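Long-range contacts in SusD-like carbohydrate binding protein (Bacteroides vulgatus, PDB 3LEW), which probably binds carbohydrate at the outer membrane as a SusD-family protein, in keeping with a role in nutrient capture: residues D233-M237 and R345-Y350; E355-N361 and Q387-L391. All blocks are in the same frame, centred on the assembly; numbering follows the deposited sequence.

Interaction 1 (D233-M237 and R345-Y350); sequences DNYLM and RVAEIY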
loop_
_atom_site.group_PDB
_atom_site.type_symbol
_atom_site.label_atom_id
_atom_site.label_comp_id
_atom_site.label_asym_id
_atom_site.label_seq_id
_atom_site.Cartn_x
_atom_site.Cartn_y
_atom_site.Cartn_z
ATOM N N ASP A 233 1.892 -16.624 13.776
ATOM C CA ASP A 233 1.642 -15.285 14.272
ATOM C C ASP A 233 0.220 -14.844 13.934
ATOM O O ASP A 233 -0.062 -14.535 12.786
ATOM C CB ASP A 233 2.649 -14.299 13.671
ATOM C CG ASP A 233 2.499 -12.872 14.222
ATOM O OD1 ASP A 233 1.735 -12.660 15.220
ATOM O OD2 ASP A 233 3.160 -11.947 13.644
ATOM N N ASN A 234 -0.667 -14.846 14.922
ATOM C CA ASN A 234 -2.081 -14.492 14.688
ATOM C C ASN A 234 -2.532 -13.311 15.540
ATOM O O ASN A 234 -3.733 -13.046 15.704
ATOM C CB ASN A 234 -2.960 -15.753 14.851
ATOM C CG ASN A 234 -3.174 -16.162 16.293
ATOM O OD1 ASN A 234 -4.093 -16.942 16.585
ATOM N ND2 ASN A 234 -2.351 -15.674 17.193
ATOM N N TYR A 235 -1.550 -12.541 16.009
ATOM C CA TYR A 235 -1.788 -11.416 16.903
ATOM C C TYR A 235 -2.608 -10.314 16.230
ATOM O O TYR A 235 -2.343 -9.921 15.093
ATOM C CB TYR A 235 -0.485 -10.790 17.359
ATOM C CG TYR A 235 -0.671 -9.685 18.356
ATOM C CD1 TYR A 235 -0.890 -9.974 19.681
ATOM C CD2 TYR A 235 -0.625 -8.336 17.985
ATOM C CE1 TYR A 235 -1.064 -8.968 20.626
ATOM C CE2 TYR A 235 -0.791 -7.303 18.950
ATOM C CZ TYR A 235 -0.991 -7.633 20.267
ATOM O OH TYR A 235 -1.183 -6.685 21.274
ATOM N N LEU A 236 -3.626 -9.847 16.935
ATOM C CA LEU A 236 -4.353 -8.668 16.520
ATOM C C LEU A 236 -4.273 -7.653 17.657
ATOM O O LEU A 236 -4.492 -8.009 18.826
ATOM C CB LEU A 236 -5.818 -8.995 16.194
ATOM C CG LEU A 236 -6.084 -9.785 14.891
ATOM C CD1 LEU A 236 -7.557 -10.173 14.712
ATOM C CD2 LEU A 236 -5.599 -8.991 13.641
HETATM N N MSE A 237 -3.965 -6.403 17.318
HETATM C CA MSE A 237 -3.657 -5.388 18.331
HETATM C C MSE A 237 -4.893 -4.991 19.122
HETATM O O MSE A 237 -6.038 -5.203 18.695
HETATM C CB MSE A 237 -2.970 -4.169 17.694
HETATM C CG MSE A 237 -3.859 -3.294 16.819
HETATM SE SE MSE A 237 -2.952 -1.732 16.189
HETATM C CE MSE A 237 -2.391 -2.545 14.553
ATOM N N ARG A 345 0.588 -5.677 8.129
ATOM C CA ARG A 345 0.121 -6.080 9.444
ATOM C C ARG A 345 -0.570 -7.441 9.403
ATOM O O ARG A 345 -1.073 -7.895 8.355
ATOM C CB ARG A 345 -0.896 -5.063 9.971
ATOM C CG ARG A 345 -0.367 -3.698 10.045
ATOM C CD ARG A 345 -1.336 -2.817 10.839
ATOM N NE ARG A 345 -2.533 -2.408 10.105
ATOM C CZ ARG A 345 -3.791 -2.699 10.424
ATOM N NH1 ARG A 345 -4.111 -3.483 11.456
ATOM N NH2 ARG A 345 -4.776 -2.139 9.717
ATOM N N VAL A 346 -0.649 -8.066 10.565
ATOM C CA VAL A 346 -1.333 -9.359 10.675
ATOM C C VAL A 346 -2.816 -9.265 10.226
ATOM O O VAL A 346 -3.328 -10.203 9.612
ATOM C CB VAL A 346 -1.236 -9.963 12.092
ATOM C CG1 VAL A 346 -1.892 -11.436 12.100
ATOM C CG2 VAL A 346 0.254 -10.039 12.576
ATOM N N ALA A 347 -3.507 -8.170 10.506
ATOM C CA ALA A 347 -4.878 -8.053 10.066
ATOM C C ALA A 347 -5.041 -8.274 8.560
ATOM O O ALA A 347 -6.057 -8.826 8.136
ATOM C CB ALA A 347 -5.490 -6.662 10.458
ATOM N N GLU A 348 -4.120 -7.765 7.745
ATOM C CA GLU A 348 -4.164 -8.010 6.312
ATOM C C GLU A 348 -4.085 -9.497 5.989
ATOM O O GLU A 348 -4.704 -9.955 5.021
ATOM C CB GLU A 348 -3.027 -7.247 5.610
ATOM C CG GLU A 348 -3.034 -7.431 4.082
ATOM C CD GLU A 348 -1.747 -7.012 3.387
ATOM O OE1 GLU A 348 -0.859 -6.410 4.002
ATOM O OE2 GLU A 348 -1.621 -7.340 2.176
ATOM N N ILE A 349 -3.284 -10.244 6.766
ATOM C CA ILE A 349 -3.128 -11.693 6.540
ATOM C C ILE A 349 -4.424 -12.415 6.853
ATOM O O ILE A 349 -4.813 -13.302 6.106
ATOM C CB ILE A 349 -1.942 -12.287 7.334
ATOM C CG1 ILE A 349 -0.653 -11.464 7.112
ATOM C CG2 ILE A 349 -1.741 -13.759 6.983
ATOM C CD1 ILE A 349 -0.269 -11.284 5.589
ATOM N N TYR A 350 -5.134 -12.005 7.908
ATOM C CA TYR A 350 -6.468 -12.576 8.169
ATOM C C TYR A 350 -7.397 -12.322 6.974
ATOM O O TYR A 350 -8.134 -13.194 6.540
ATOM C CB TYR A 350 -7.130 -11.939 9.388
ATOM C CG TYR A 350 -6.786 -12.519 10.737
ATOM C CD1 TYR A 350 -5.632 -12.142 11.415
ATOM C CD2 TYR A 350 -7.639 -13.404 11.350
ATOM C CE1 TYR A 350 -5.328 -12.632 12.668
ATOM C CE2 TYR A 350 -7.335 -13.924 12.621
ATOM C CZ TYR A 350 -6.188 -13.504 13.288
ATOM O OH TYR A 350 -5.927 -14.018 14.570
#
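Asp-233 opens the contact by laying OD2 of its carboxylate beside CG2 of Val-346, 3.6 Å away, while its OD1 takes a weak hydrogen bond from the backbone N of Tyr-235. Here the loop after helix 219-232 packs on the first turn of helix 346-359, within the SusD-family region. Next along the loop, Asn-234 contributes its backbone: the hydroxyl OH of Tyr-350 donates to Asn-234 O at 2.7 Å, in the carbonyl plane and on a lone pair, with a C=O...donor angle of 132°. The side chain of Tyr-235 leaves the backbone away from the helix, and its OH is hydrogen-bonded to Glu-241, but its carbonyl O presses on Val-346, 3.2 Å from CB, and is buried there without a polar partner. CD1 of Leu-236 sits over one face of the Tyr-350 ring, a CH-pi contact 4.1 Å from the centroid, while CD2 packs against both that ring and CB of Ala-347, 3.9 Å from the latter. The chain of Met-237, a selenomethionine, bends at chi3 (93°) and brings CE within 3.7 Å of NH1 of Arg-345, whose guanidinium is salt-bridged to Glu-253, Glu-401 and Glu-405. A phenylalanine in place of Tyr-350 would probably keep the ring under Leu-236 but leave Asn-234 O without its hydroxyl donor. Leu-236 thus makes the apolar part, Val-346 meets oxygens it cannot bond, and one cross-segment hydrogen bond holds the ring's hydroxyl end.

Interaction 2 (E355-N361 and Q387-L391); sequences EAKAHLN and QQDLL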
loop_
_atom_site.group_PDB
_atom_site.type_symbol
_atom_site.label_atom_id
_atom_site.label_comp_id
_atom_site.label_asym_id
_atom_site.label_seq_id
_atom_site.Cartn_x
_atom_site.Cartn_y
_atom_site.Cartn_z
ATOM N N GLU A 355 -10.240 -14.094 2.022
ATOM C CA GLU A 355 -10.575 -13.926 0.611
ATOM C C GLU A 355 -10.170 -15.134 -0.262
ATOM O O GLU A 355 -10.938 -15.582 -1.121
ATOM C CB GLU A 355 -9.946 -12.622 0.074
ATOM C CG GLU A 355 -10.398 -12.334 -1.335
ATOM C CD GLU A 355 -9.943 -10.972 -1.890
ATOM O OE1 GLU A 355 -9.545 -10.077 -1.099
ATOM O OE2 GLU A 355 -10.063 -10.812 -3.153
ATOM N N ALA A 356 -8.963 -15.668 -0.034
ATOM C CA ALA A 356 -8.527 -16.841 -0.761
ATOM C C ALA A 356 -9.496 -17.997 -0.484
ATOM O O ALA A 356 -9.947 -18.691 -1.398
ATOM C CB ALA A 356 -7.116 -17.216 -0.338
ATOM N N LYS A 357 -9.847 -18.170 0.781
ATOM C CA LYS A 357 -10.798 -19.224 1.130
ATOM C C LYS A 357 -12.215 -19.038 0.478
ATOM O O LYS A 357 -12.858 -20.020 0.092
ATOM C CB LYS A 357 -10.872 -19.393 2.651
ATOM C CG LYS A 357 -9.631 -20.088 3.204
ATOM C CD LYS A 357 -9.564 -20.052 4.715
ATOM C CE LYS A 357 -8.381 -20.917 5.210
ATOM N NZ LYS A 357 -8.183 -20.735 6.714
ATOM N N ALA A 358 -12.676 -17.803 0.364
ATOM C CA ALA A 358 -13.972 -17.490 -0.286
ATOM C C ALA A 358 -13.936 -17.939 -1.748
ATOM O O ALA A 358 -14.846 -18.600 -2.208
ATOM C CB ALA A 358 -14.309 -15.999 -0.180
ATOM N N HIS A 359 -12.837 -17.662 -2.436
ATOM C CA HIS A 359 -12.653 -18.128 -3.819
ATOM C C HIS A 359 -12.577 -19.630 -3.952
ATOM O O HIS A 359 -12.987 -20.179 -4.970
ATOM C CB HIS A 359 -11.412 -17.494 -4.472
ATOM C CG HIS A 359 -11.653 -16.101 -4.952
ATOM N ND1 HIS A 359 -12.414 -15.841 -6.075
ATOM C CD2 HIS A 359 -11.303 -14.904 -4.444
ATOM C CE1 HIS A 359 -12.482 -14.536 -6.254
ATOM N NE2 HIS A 359 -11.834 -13.941 -5.276
ATOM N N LEU A 360 -12.054 -20.300 -2.927
ATOM C CA LEU A 360 -11.950 -21.751 -2.896
ATOM C C LEU A 360 -13.210 -22.455 -2.357
ATOM O O LEU A 360 -13.259 -23.680 -2.277
ATOM C CB LEU A 360 -10.756 -22.145 -2.026
ATOM C CG LEU A 360 -9.375 -21.784 -2.589
ATOM C CD1 LEU A 360 -8.298 -22.060 -1.547
ATOM C CD2 LEU A 360 -9.092 -22.594 -3.844
ATOM N N ASN A 361 -14.208 -21.666 -1.959
ATOM C CA ASN A 361 -15.398 -22.176 -1.285
ATOM C C ASN A 361 -15.142 -22.967 -0.017
ATOM O O ASN A 361 -15.847 -23.924 0.304
ATOM C CB ASN A 361 -16.289 -22.895 -2.268
ATOM C CG ASN A 361 -17.349 -21.974 -2.767
ATOM O OD1 ASN A 361 -17.198 -21.364 -3.827
ATOM N ND2 ASN A 361 -18.402 -21.785 -1.953
ATOM N N GLN A 387 -20.940 -16.766 -2.461
ATOM C CA GLN A 387 -19.510 -16.515 -2.641
ATOM C C GLN A 387 -19.330 -15.041 -3.037
ATOM O O GLN A 387 -18.471 -14.355 -2.461
ATOM C CB GLN A 387 -18.912 -17.466 -3.693
ATOM C CG GLN A 387 -17.430 -17.237 -3.974
ATOM C CD GLN A 387 -16.920 -17.970 -5.227
ATOM O OE1 GLN A 387 -17.337 -17.666 -6.343
ATOM N NE2 GLN A 387 -16.036 -18.939 -5.038
ATOM N N GLN A 388 -20.148 -14.537 -3.970
ATOM C CA GLN A 388 -19.987 -13.143 -4.403
ATOM C C GLN A 388 -20.247 -12.134 -3.264
ATOM O O GLN A 388 -19.493 -11.172 -3.128
ATOM C CB GLN A 388 -20.870 -12.798 -5.610
ATOM C CG GLN A 388 -20.585 -11.408 -6.231
ATOM C CD GLN A 388 -19.118 -11.191 -6.702
ATOM O OE1 GLN A 388 -18.415 -12.137 -7.129
ATOM N NE2 GLN A 388 -18.648 -9.925 -6.609
ATOM N N ASP A 389 -21.303 -12.345 -2.476
ATOM C CA ASP A 389 -21.618 -11.440 -1.356
ATOM C C ASP A 389 -20.573 -11.544 -0.233
ATOM O O ASP A 389 -20.282 -10.547 0.420
ATOM C CB ASP A 389 -23.012 -11.701 -0.770
ATOM C CG ASP A 389 -24.146 -11.182 -1.669
ATOM O OD1 ASP A 389 -23.874 -10.379 -2.598
ATOM O OD2 ASP A 389 -25.296 -11.600 -1.422
ATOM N N LEU A 390 -20.025 -12.735 -0.023
ATOM C CA LEU A 390 -18.930 -12.923 0.956
ATOM C C LEU A 390 -17.707 -12.178 0.497
ATOM O O LEU A 390 -17.110 -11.434 1.279
ATOM C CB LEU A 390 -18.588 -14.399 1.151
ATOM C CG LEU A 390 -17.469 -14.648 2.178
ATOM C CD1 LEU A 390 -17.787 -14.039 3.570
ATOM C CD2 LEU A 390 -17.210 -16.177 2.232
ATOM N N LEU A 391 -17.334 -12.320 -0.777
ATOM C CA LEU A 391 -16.246 -11.506 -1.317
ATOM C C LEU A 391 -16.476 -10.015 -1.130
ATOM O O LEU A 391 -15.572 -9.292 -0.694
ATOM C CB LEU A 391 -15.987 -11.837 -2.787
ATOM C CG LEU A 391 -15.362 -13.173 -3.058
ATOM C CD1 LEU A 391 -15.433 -13.489 -4.575
ATOM C CD2 LEU A 391 -13.920 -13.190 -2.534
#
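Two antiparallel helices of the SusD-family region pack here, the last turns of helix 346-359 against the first of helix 387-401, their local axes 9.7 Å apart and inclined at 170°. Ala-358 faces the partner helix, and its CB touches CD2 of Leu-391 at 3.7 Å and CD2 of Leu-390 at 3.8 Å. Leu-391 also reaches the ring of His-359: CD1 lies over one face, 3.9 Å from the centroid, a CH-pi contact. With CG anti to the backbone N (chi1 178°) and the chain extended beyond it, Gln-387 carries its amide across to the helix end. There NE2 donates to Ala-358 O at 3.1 Å, tilted 20° from the carbonyl plane. The same oxygen accepts Asn-361 N from the other face of that plane, within the Schellman motif that closes the helix, so two donors grip one carbonyl. Helix 219-232 lies along another side of helix 346-359, where Ala-356 meets Ala-222 and Trp-219 stacks on His-359, while helix 365-376 closes over Leu-390 through Ala-365 and Leu-369.

How the interactions relate
Both interactions use helix 346-359, interaction 1 at its N-terminal end and interaction 2 at its C-terminal end, with centres about 19 Å apart and no direct touch. Each is partly buried, and interaction 1 lies nearer the centre of the chain. The partners differ in kind: an irregular loop following helix 219-232 in the first, an antiparallel helix in the second. The chemistry differs too. Interaction 1 has a buried arginine with three glutamate partners at one end, whereas interaction 2 finishes at a helix end with the uncharged amides of partly exposed Gln-387 and exposed Asn-361. Helices 219-232 and 365-376 touch side chains of both contacts.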